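Local coordinates for protein endo-beta-1,4-glucanase (Bacillus licheniformis, PDB 2JEM) that probably hydrolyses beta-1,4-glucan backbones of plant cell-wall polysaccharides, xyloglucan above all, as a family 12 glycoside hydrolase, at residues A[122-127]-A[159-164]. The protein carries 1 engineered substitution. Numbering follows the deposited sequence. Where two conformers were deposited one is given.
Sequences VSYSIS and WLNNTN
Val122 and Tyr124 of strand 118-128 meet Leu160 and Asn161 of strand 154-163 across the interior of the beta-sandwich (jelly roll) of glycoside hydrolase family 12. The two strands belong to different sheets; their closest CA atoms, those of Ile126 and Asn161, stand 9.1 Å apart, and side chains span the interval. Leu160 and Asn161 together face Ala134 of strand 131-141, a classic beta bulge, and both direct their side chains at the other sheet.

The tight part is apolar except at the tyrosine hydroxyl. Val122 and Leu160 meet tip to tip, CG1 of Val122 lying 3.6 Å from CD1 of Leu160. The same CD1 approaches CE1 of Tyr124 obliquely, at 3.9 Å. Phe240 of strand 234-244 touches all three residues of this buried cluster. Tyr124 has CG between its backbone N and carbonyl carbon (chi1 74°), a setting that carries the ring across the interior to the bulge. There Asn161 CB sits at the ring edge, near its plane, 3.3 Å from Tyr124 OH.

Toward Asn161 and Ile126, both partly exposed, the fit loosens: Ile126 CD1 comes no closer than 4.5 Å to Asn161 ND2. A water bridges the sheets here, hydrogen-bonded to Tyr124 OH at 2.8 Å and accepting from Asn161 ND2. Tyr124 OH also makes a weak hydrogen bond to the backbone O of Thr208. A leucine in place of Tyr124 would probably leave this water without its phenolic mate and open a gap beside Asn161 CB. The Asn161 amide, 65° from the tyrosine ring plane, is held at its other end too: Thr163 OG1 donates to Asn161 OD1 at 2.8 Å, in the carbonyl plane and on a lone pair.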
ATOM      1  N   VAL A 122      -4.395  -3.543  11.049  1.00 12.94           N
ATOM      2  CA  VAL A 122      -5.523  -3.137  10.231  1.00 12.52           C
ATOM      3  C   VAL A 122      -6.678  -4.123  10.419  1.00 11.91           C
ATOM      4  O   VAL A 122      -6.452  -5.323  10.516  1.00 11.94           O
ATOM      5  CB  VAL A 122      -5.141  -2.955   8.720  1.00 12.64           C
ATOM      6  CG1 VAL A 122      -4.945  -4.286   8.013  1.00 12.91           C
ATOM      7  CG2 VAL A 122      -6.204  -2.096   8.000  1.00 13.37           C
ATOM      8  N   SER A 123      -7.898  -3.589  10.504  1.00 11.96           N
ATOM      9  CA  SER A 123      -9.113  -4.396  10.385  1.00 11.73           C
ATOM     10  C   SER A 123     -10.003  -3.654   9.401  1.00 11.08           C
ATOM     11  O   SER A 123     -10.150  -2.427   9.485  1.00  9.65           O
ATOM     12  CB  SER A 123      -9.809  -4.532  11.717  1.00 12.60           C
ATOM     13  OG  SER A 123      -8.966  -5.138  12.673  1.00 14.55           O
ATOM     14  N   TYR A 124     -10.573  -4.374   8.452  1.00 10.53           N
ATOM     15  CA  TYR A 124     -11.360  -3.714   7.421  1.00 10.35           C
ATOM     16  C   TYR A 124     -12.426  -4.674   6.902  1.00 11.07           C
ATOM     17  O   TYR A 124     -12.403  -5.880   7.192  1.00 11.54           O
ATOM     18  CB  TYR A 124     -10.435  -3.255   6.274  1.00 10.47           C
ATOM     19  CG  TYR A 124      -9.982  -4.424   5.442  1.00 10.68           C
ATOM     20  CD1 TYR A 124      -8.872  -5.199   5.834  1.00  8.72           C
ATOM     21  CD2 TYR A 124     -10.674  -4.784   4.279  1.00 10.66           C
ATOM     22  CE1 TYR A 124      -8.466  -6.288   5.094  1.00  9.77           C
ATOM     23  CE2 TYR A 124     -10.272  -5.894   3.519  1.00 10.09           C
ATOM     24  CZ  TYR A 124      -9.162  -6.632   3.938  1.00 10.02           C
ATOM     25  OH  TYR A 124      -8.787  -7.724   3.193  1.00 10.51           O
ATOM     26  N   SER A 125     -13.366  -4.131   6.135  1.00 11.14           N
ATOM     27  CA  SER A 125     -14.375  -4.946   5.479  1.00 10.93           C
ATOM     28  C   SER A 125     -14.705  -4.267   4.171  1.00 10.63           C
ATOM     29  O   SER A 125     -15.013  -3.075   4.172  1.00 10.83           O
ATOM     30  CB  SER A 125     -15.634  -5.043   6.326  1.00 10.96           C
ATOM     31  OG  SER A 125     -16.575  -5.887   5.670  1.00 13.49           O
ATOM     32  N   ILE A 126     -14.570  -5.014   3.079  1.00 10.57           N
ATOM     33  CA  ILE A 126     -14.989  -4.577   1.748  1.00 11.51           C
ATOM     34  C   ILE A 126     -16.361  -5.129   1.323  1.00 11.79           C
ATOM     35  O   ILE A 126     -16.648  -6.329   1.454  1.00 11.97           O
ATOM     36  CB  ILE A 126     -13.911  -4.933   0.661  1.00 10.39           C
ATOM     37  CG1 ILE A 126     -12.598  -4.163   0.911  1.00 10.87           C
ATOM     38  CG2 ILE A 126     -14.420  -4.627  -0.764  1.00 10.99           C
ATOM     39  CD1 ILE A 126     -11.420  -4.653  -0.001  1.00 11.06           C
ATOM     40  N   SER A 127     -17.189  -4.250   0.760  1.00 12.50           N
ATOM     41  CA  SER A 127     -18.380  -4.687   0.037  1.00 12.88           C
ATOM     42  C   SER A 127     -18.315  -4.115  -1.386  1.00 12.52           C
ATOM     43  O   SER A 127     -18.474  -2.915  -1.582  1.00 11.60           O
ATOM     44  CB  SER A 127     -19.650  -4.214   0.751  1.00 13.65           C
ATOM     45  OG  SER A 127     -20.800  -4.663   0.038  1.00 15.83           O
ATOM     46  N   TRP A 159      -0.791  -8.355   0.228  1.00  8.85           N
ATOM     47  CA  TRP A 159      -2.214  -8.405  -0.101  1.00  9.36           C
ATOM     48  C   TRP A 159      -3.002  -9.211   0.933  1.00  9.64           C
ATOM     49  O   TRP A 159      -2.771 -10.429   1.127  1.00  9.38           O
ATOM     50  CB  TRP A 159      -2.449  -9.052  -1.456  1.00  8.99           C
ATOM     51  CG  TRP A 159      -1.805  -8.469  -2.653  1.00  9.21           C
ATOM     52  CD1 TRP A 159      -0.558  -7.890  -2.762  1.00 12.13           C
ATOM     53  CD2 TRP A 159      -2.350  -8.494  -3.970  1.00 10.86           C
ATOM     54  NE1 TRP A 159      -0.319  -7.527  -4.072  1.00 11.57           N
ATOM     55  CE2 TRP A 159      -1.394  -7.900  -4.835  1.00 11.05           C
ATOM     56  CE3 TRP A 159      -3.560  -8.963  -4.508  1.00 11.89           C
ATOM     57  CZ2 TRP A 159      -1.620  -7.738  -6.213  1.00 11.83           C
ATOM     58  CZ3 TRP A 159      -3.786  -8.823  -5.884  1.00  9.98           C
ATOM     59  CH2 TRP A 159      -2.807  -8.216  -6.725  1.00 10.76           C
ATOM     60  N   LEU A 160      -3.955  -8.547   1.562  1.00  9.39           N
ATOM     61  CA  LEU A 160      -4.885  -9.225   2.463  1.00 10.44           C
ATOM     62  C   LEU A 160      -6.185  -9.648   1.771  1.00 10.92           C
ATOM     63  O   LEU A 160      -6.951 -10.456   2.307  1.00 12.35           O
ATOM     64  CB  LEU A 160      -5.189  -8.330   3.658  1.00 10.88           C
ATOM     65  CG  LEU A 160      -4.016  -7.745   4.441  1.00  9.68           C
ATOM     66  CD1 LEU A 160      -4.616  -6.902   5.580  1.00  8.55           C
ATOM     67  CD2 LEU A 160      -3.100  -8.867   4.977  1.00 11.33           C
ATOM     68  N   ASN A 161      -6.442  -9.073   0.597  1.00 10.74           N
ATOM     69  CA  ASN A 161      -7.582  -9.494  -0.212  1.00 10.49           C
ATOM     70  C   ASN A 161      -7.142  -9.509  -1.662  1.00 10.66           C
ATOM     71  O   ASN A 161      -6.507  -8.559  -2.112  1.00 10.74           O
ATOM     72  CB  ASN A 161      -8.742  -8.497  -0.008  1.00  9.88           C
ATOM     73  CG  ASN A 161      -9.964  -8.802  -0.881  1.00 10.85           C
ATOM     74  OD1 ASN A 161      -9.885  -8.805  -2.113  1.00 11.83           O
ATOM     75  ND2 ASN A 161     -11.096  -9.092  -0.230  1.00 12.83           N
ATOM     76  N   ASN A 162      -7.450 -10.587  -2.376  1.00 11.59           N
ATOM     77  CA  ASN A 162      -7.349 -10.590  -3.831  1.00 12.41           C
ATOM     78  C   ASN A 162      -8.712 -10.950  -4.388  1.00 12.45           C
ATOM     79  O   ASN A 162      -9.241 -12.038  -4.111  1.00 12.68           O
ATOM     80  CB  ASN A 162      -6.283 -11.589  -4.312  1.00 12.86           C
ATOM     81  CG  ASN A 162      -6.120 -11.592  -5.828  1.00 13.62           C
ATOM     82  OD1 ASN A 162      -6.683 -10.742  -6.521  1.00 15.58           O
ATOM     83  ND2 ASN A 162      -5.331 -12.547  -6.345  1.00 16.05           N
ATOM     84  N   THR A 163      -9.295 -10.032  -5.156  1.00 12.64           N
ATOM     85  CA  THR A 163     -10.594 -10.300  -5.784  1.00 12.79           C
ATOM     86  C   THR A 163     -10.445 -10.165  -7.307  1.00 13.71           C
ATOM     87  O   THR A 163     -10.492  -9.072  -7.861  1.00 13.56           O
ATOM     88  CB  THR A 163     -11.715  -9.430  -5.147  1.00 12.85           C
ATOM     89  OG1 THR A 163     -11.862  -9.798  -3.774  1.00 12.50           O
ATOM     90  CG2 THR A 163     -13.087  -9.628  -5.888  1.00 12.49           C
ATOM     91  N   ASN A 164     -10.187 -11.307  -7.954  1.00 14.68           N
ATOM     92  CA  ASN A 164     -10.039 -11.412  -9.422  0.50 15.69           C
ATOM     93  C   ASN A 164      -8.817 -10.713 -10.024  1.00 16.13           C
ATOM     94  O   ASN A 164      -8.731 -10.498 -11.255  1.00 15.99           O
ATOM     95  CB  ASN A 164     -11.329 -10.978 -10.141  0.50 16.00           C
ATOM     96  CG  ASN A 164     -12.576 -11.604  -9.541  0.50 16.25           C
ATOM     97  OD1 ASN A 164     -12.667 -12.827  -9.379  0.50 16.30           O
ATOM     98  ND2 ASN A 164     -13.561 -10.766  -9.219  0.50 16.93           N
TER
HETATM   99  O   HOH W   1     -11.248  -9.091   2.761  1.00 12.30           O